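PDB 5U4V: Rho GTPase-activating protein 5 from Homo sapiens, which probably switches off Rho-family GTPases by speeding their GTP hydrolysis, and contributes here a pseudoGTPase domain with a Ras-like G-domain fold. Local coordinates for residues G70-N76 against P108-A114; F142-P146 against Q158-A162. All blocks are in the same frame, centred on the assembly; numbering follows the deposited sequence.

Contact 1 (G70-N76 against P108-A114)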
loop_
_atom_site.group_PDB
_atom_site.type_symbol
_atom_site.label_atom_id
_atom_site.label_comp_id
_atom_site.label_asym_id
_atom_site.label_seq_id
_atom_site.Cartn_x
_atom_site.Cartn_y
_atom_site.Cartn_z
ATOM N N GLY A 70 0.693 -6.299 6.146
ATOM C CA GLY A 70 -0.141 -5.163 5.808
ATOM C C GLY A 70 -0.242 -5.110 4.296
ATOM O O GLY A 70 0.371 -5.932 3.590
ATOM N N CYS A 71 -0.976 -4.135 3.784
ATOM C CA CYS A 71 -1.230 -4.106 2.358
ATOM C C CYS A 71 -1.212 -2.725 1.718
ATOM O O CYS A 71 -2.100 -1.919 1.938
ATOM C CB CYS A 71 -2.543 -4.817 2.077
ATOM S SG CYS A 71 -2.920 -4.906 0.321
ATOM N N PHE A 72 -0.187 -2.479 0.913
ATOM C CA PHE A 72 -0.157 -1.335 0.011
ATOM C C PHE A 72 -1.151 -1.453 -1.121
ATOM O O PHE A 72 -1.245 -2.496 -1.757
ATOM C CB PHE A 72 1.222 -1.156 -0.591
ATOM C CG PHE A 72 2.166 -0.405 0.273
ATOM C CD1 PHE A 72 1.711 0.273 1.399
ATOM C CD2 PHE A 72 3.522 -0.353 -0.061
ATOM C CE1 PHE A 72 2.605 0.976 2.204
ATOM C CE2 PHE A 72 4.426 0.351 0.751
ATOM C CZ PHE A 72 3.963 1.019 1.880
ATOM N N CYS A 73 -1.905 -0.380 -1.363
ATOM C CA CYS A 73 -2.805 -0.350 -2.504
ATOM C C CYS A 73 -2.535 0.879 -3.344
ATOM O O CYS A 73 -2.706 2.011 -2.893
ATOM C CB CYS A 73 -4.271 -0.400 -2.048
ATOM S SG CYS A 73 -4.645 -1.699 -0.842
ATOM N N VAL A 74 -2.108 0.640 -4.570
ATOM C CA VAL A 74 -1.590 1.655 -5.486
ATOM C C VAL A 74 -2.557 1.732 -6.669
ATOM O O VAL A 74 -3.063 0.732 -7.147
ATOM C CB VAL A 74 -0.169 1.283 -6.020
ATOM C CG1 VAL A 74 0.520 2.428 -6.747
ATOM C CG2 VAL A 74 0.687 0.770 -4.915
ATOM N N PHE A 75 -2.803 2.949 -7.118
ATOM C CA PHE A 75 -3.663 3.237 -8.254
ATOM C C PHE A 75 -3.192 4.562 -8.858
ATOM O O PHE A 75 -2.598 5.409 -8.145
ATOM C CB PHE A 75 -5.135 3.327 -7.810
ATOM C CG PHE A 75 -5.413 4.437 -6.842
ATOM C CD1 PHE A 75 -5.065 4.312 -5.495
ATOM C CD2 PHE A 75 -5.959 5.669 -7.292
ATOM C CE1 PHE A 75 -5.286 5.371 -4.633
ATOM C CE2 PHE A 75 -6.163 6.698 -6.408
ATOM C CZ PHE A 75 -5.850 6.547 -5.089
ATOM N N ASN A 76 -3.430 4.724 -10.163
ATOM C CA ASN A 76 -3.053 5.931 -10.874
ATOM C C ASN A 76 -4.138 6.452 -11.839
ATOM O O ASN A 76 -3.878 7.297 -12.701
ATOM C CB ASN A 76 -1.714 5.721 -11.595
ATOM C CG ASN A 76 -1.793 4.731 -12.704
ATOM O OD1 ASN A 76 -2.795 4.040 -12.866
ATOM N ND2 ASN A 76 -0.724 4.651 -13.492
ATOM N N PRO A 108 -3.822 -3.831 8.060
ATOM C CA PRO A 108 -3.130 -2.570 7.785
ATOM C C PRO A 108 -3.065 -2.245 6.303
ATOM O O PRO A 108 -2.102 -2.612 5.596
ATOM C CB PRO A 108 -1.713 -2.811 8.320
ATOM C CG PRO A 108 -1.842 -3.973 9.247
ATOM C CD PRO A 108 -2.924 -4.834 8.649
ATOM N N PHE A 109 -4.083 -1.552 5.835
ATOM C CA PHE A 109 -4.073 -1.064 4.463
ATOM C C PHE A 109 -3.341 0.298 4.430
ATOM O O PHE A 109 -3.188 0.921 5.457
ATOM C CB PHE A 109 -5.510 -0.899 3.928
ATOM C CG PHE A 109 -6.210 -2.176 3.556
ATOM C CD1 PHE A 109 -5.853 -2.903 2.393
ATOM C CD2 PHE A 109 -7.295 -2.638 4.308
ATOM C CE1 PHE A 109 -6.554 -4.056 2.026
ATOM C CE2 PHE A 109 -7.991 -3.803 3.942
ATOM C CZ PHE A 109 -7.626 -4.511 2.803
ATOM N N THR A 110 -2.868 0.715 3.259
ATOM C CA THR A 110 -2.478 2.093 2.973
ATOM C C THR A 110 -2.689 2.294 1.488
ATOM O O THR A 110 -2.281 1.432 0.663
ATOM C CB THR A 110 -0.999 2.412 3.355
ATOM O OG1 THR A 110 -0.853 2.301 4.770
ATOM C CG2 THR A 110 -0.575 3.882 2.915
ATOM N N LEU A 111 -3.356 3.388 1.150
ATOM C CA LEU A 111 -3.670 3.678 -0.231
ATOM C C LEU A 111 -2.630 4.601 -0.801
ATOM O O LEU A 111 -2.413 5.668 -0.274
ATOM C CB LEU A 111 -5.085 4.286 -0.394
ATOM C CG LEU A 111 -6.252 3.392 0.032
ATOM C CD1 LEU A 111 -7.564 4.180 -0.038
ATOM C CD2 LEU A 111 -6.358 2.113 -0.801
ATOM N N ILE A 112 -2.078 4.216 -1.952
ATOM C CA ILE A 112 -1.092 5.017 -2.586
ATOM C C ILE A 112 -1.520 5.517 -3.927
ATOM O O ILE A 112 -1.673 4.733 -4.828
ATOM C CB ILE A 112 0.265 4.306 -2.695
ATOM C CG1 ILE A 112 0.822 4.051 -1.286
ATOM C CG2 ILE A 112 1.251 5.154 -3.476
ATOM C CD1 ILE A 112 1.901 2.996 -1.282
ATOM N N LEU A 113 -1.653 6.840 -4.073
ATOM C CA LEU A 113 -1.855 7.389 -5.372
ATOM C C LEU A 113 -0.521 7.775 -6.005
ATOM O O LEU A 113 0.170 8.679 -5.528
ATOM C CB LEU A 113 -2.818 8.569 -5.309
ATOM C CG LEU A 113 -2.981 9.435 -6.556
ATOM C CD1 LEU A 113 -3.529 8.673 -7.761
ATOM C CD2 LEU A 113 -3.897 10.607 -6.216
ATOM N N ALA A 114 -0.192 7.080 -7.089
ATOM C CA ALA A 114 0.990 7.328 -7.913
ATOM C C ALA A 114 0.749 8.293 -9.093
ATOM O O ALA A 114 -0.236 8.154 -9.823
ATOM C CB ALA A 114 1.508 6.013 -8.450
#
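I112 lays its CD1 methyl over one face of the F72 ring, a CH-pi contact with CD1 3.8 Å from the ring centroid and 12° off the normal. Their strands, 70-75 and 109-114, run parallel as interior neighbours in the sheet, and their short axes differ by 25°. The hydrogen bonds alternate as parallel pairing requires: on strand 70-75 only C71, C73 and F75 use N and O toward this partner. C71 N gives to P108 O (2.6 Å), C73 N to T110 O (2.7 Å) and F75 N to I112 O (3.1 Å); T110 N returns to C71 O (3.0 Å), I112 N to C73 O at a very short 2.5 Å, and A114 N to F75 O (3.1 Å). F72 and V74 turn their backbone polar groups to strand 8-14 instead. Helices cover both faces. F72, V74, T110 and I112 face helices 19-28 and 156-173. On the reverse, where C73 and F75 also touch helix 78-96, C73 CB meets L111 CD2 at 3.5 Å, F75 CE2 meets L113 CD1 at 3.6 Å, and both cysteine sulfurs approach the F109 ring obliquely, C73 SG at 4.9 Å from its centroid. T110 OG1 bonds F109 O (2.8 Å) within its own strand. With polar demand thus met locally, both faces can pack apolar groups in the buried interior of a G-domain sheet.

Contact 2 (F142-P146 against Q158-A162)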
loop_
_atom_site.group_PDB
_atom_site.type_symbol
_atom_site.label_atom_id
_atom_site.label_comp_id
_atom_site.label_asym_id
_atom_site.label_seq_id
_atom_site.Cartn_x
_atom_site.Cartn_y
_atom_site.Cartn_z
ATOM N N PHE A 142 -3.925 7.581 3.500
ATOM C CA PHE A 142 -3.862 7.799 2.077
ATOM C C PHE A 142 -2.674 8.693 1.740
ATOM O O PHE A 142 -2.614 9.831 2.185
ATOM C CB PHE A 142 -5.175 8.404 1.585
ATOM C CG PHE A 142 -5.148 8.789 0.157
ATOM C CD1 PHE A 142 -4.871 7.859 -0.808
ATOM C CD2 PHE A 142 -5.390 10.103 -0.228
ATOM C CE1 PHE A 142 -4.900 8.186 -2.153
ATOM C CE2 PHE A 142 -5.406 10.462 -1.581
ATOM C CZ PHE A 142 -5.141 9.501 -2.549
ATOM N N VAL A 143 -1.761 8.159 0.929
ATOM C CA VAL A 143 -0.541 8.856 0.492
ATOM C C VAL A 143 -0.454 9.100 -1.009
ATOM O O VAL A 143 -0.728 8.210 -1.799
ATOM C CB VAL A 143 0.738 8.110 0.986
ATOM C CG1 VAL A 143 1.988 8.918 0.655
ATOM C CG2 VAL A 143 0.713 7.858 2.505
ATOM N N ASP A 144 -0.055 10.301 -1.410
ATOM C CA ASP A 144 0.267 10.589 -2.817
ATOM C C ASP A 144 1.763 10.461 -3.090
ATOM O O ASP A 144 2.571 11.117 -2.425
ATOM C CB ASP A 144 -0.151 12.014 -3.204
ATOM C CG ASP A 144 -1.590 12.322 -2.882
ATOM O OD1 ASP A 144 -2.449 11.421 -2.893
ATOM O OD2 ASP A 144 -1.870 13.495 -2.621
ATOM N N VAL A 145 2.128 9.646 -4.086
ATOM C CA VAL A 145 3.531 9.480 -4.488
ATOM C C VAL A 145 3.776 9.886 -5.934
ATOM O O VAL A 145 3.539 9.102 -6.868
ATOM C CB VAL A 145 4.076 8.052 -4.235
ATOM C CG1 VAL A 145 5.583 8.033 -4.417
ATOM C CG2 VAL A 145 3.694 7.579 -2.836
ATOM N N PRO A 146 4.290 11.114 -6.122
ATOM C CA PRO A 146 4.675 11.694 -7.417
ATOM C C PRO A 146 5.879 11.003 -8.043
ATOM O O PRO A 146 6.785 10.618 -7.315
ATOM C CB PRO A 146 5.019 13.132 -7.056
ATOM C CG PRO A 146 5.355 13.114 -5.612
ATOM C CD PRO A 146 4.474 12.079 -5.018
ATOM N N GLN A 158 7.928 9.992 -0.175
ATOM C CA GLN A 158 6.556 9.470 -0.141
ATOM C C GLN A 158 6.443 7.971 0.068
ATOM O O GLN A 158 5.541 7.516 0.768
ATOM C CB GLN A 158 5.815 9.922 -1.362
ATOM C CG GLN A 158 5.790 11.428 -1.494
ATOM C CD GLN A 158 5.530 12.129 -0.160
ATOM O OE1 GLN A 158 6.424 12.248 0.671
ATOM N NE2 GLN A 158 4.299 12.574 0.045
ATOM N N ILE A 159 7.370 7.205 -0.493
ATOM C CA ILE A 159 7.442 5.778 -0.170
ATOM C C ILE A 159 7.597 5.579 1.339
ATOM O O ILE A 159 6.922 4.778 1.968
ATOM C CB ILE A 159 8.566 5.064 -0.978
ATOM C CG1 ILE A 159 8.298 5.175 -2.496
ATOM C CG2 ILE A 159 8.652 3.590 -0.686
ATOM C CD1 ILE A 159 6.918 4.732 -2.890
ATOM N N LYS A 160 8.451 6.386 1.927
ATOM C CA LYS A 160 8.771 6.288 3.335
ATOM C C LYS A 160 7.573 6.575 4.203
ATOM O O LYS A 160 7.367 5.860 5.170
ATOM C CB LYS A 160 9.953 7.199 3.683
ATOM C CG LYS A 160 11.273 6.622 3.237
ATOM C CD LYS A 160 12.376 7.700 3.196
ATOM C CE LYS A 160 13.684 7.140 2.648
ATOM N NZ LYS A 160 14.490 8.170 1.943
ATOM N N GLN A 161 6.794 7.611 3.846
ATOM C CA GLN A 161 5.603 7.955 4.577
ATOM C C GLN A 161 4.621 6.802 4.526
ATOM O O GLN A 161 4.061 6.410 5.545
ATOM C CB GLN A 161 4.941 9.210 3.994
ATOM C CG GLN A 161 5.630 10.525 4.302
ATOM C CD GLN A 161 4.956 11.707 3.572
ATOM O OE1 GLN A 161 3.855 11.574 2.997
ATOM N NE2 GLN A 161 5.607 12.889 3.605
ATOM N N ALA A 162 4.417 6.291 3.318
ATOM C CA ALA A 162 3.547 5.133 3.068
ATOM C C ALA A 162 3.995 3.950 3.896
ATOM O O ALA A 162 3.160 3.228 4.466
ATOM C CB ALA A 162 3.587 4.760 1.592
#
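Q158, V143 and V145 lose the most surface where the edge strand 142-145 meets helix 156-173. The side chain of Q158 leans across the strand's end: its CB sits 3.5 Å from V145 CG2, its CG 3.8 Å from P146 CD, and its NE2 gives a weak hydrogen bond to D144 O (3.3 Å). V143 points toward the helix, with CG1 3.8 Å from the carbonyl oxygen Q158 O and CG2 4.0 Å from A162 CA, so it rests against the helix backbone beside the small A162. The strand and helix segments run nearly antiparallel, at 164°, with axes 8.1 Å apart at closest approach; this is how the C-terminal helix of a Ras-like G domain doubles back over the sheet after its last strand. V145 CG1 also lies 3.9 Å from I159 CD1, and the side chain touches I112 of the neighbouring strand. D144 sets its CB sideways to the helix, and its carboxylate forms a salt bridge with R128 of helix 124-138.

Contact 1 lies at the middle of the domain, its centre about 3 Å from the centre of the chain, whereas the centre of contact 2 lies about 9 Å from it, partly buried at the sheet's edge. They join through strand 109-114, which pairs with 70-75 on one side and 142-145 on the other; L113 N and O probably hydrogen-bond V143 O and V145 N. Helix 156-173 also serves both: A162, packed against V143 in contact 2, touches F72 of contact 1. Strand pairing binds 70-76 to 108-114 through six main-chain hydrogen bonds and buries 711 Å²; the strand-helix packing buries 279 Å² and mixes valine contacts with a single weak hydrogen bond from a glutamine side chain.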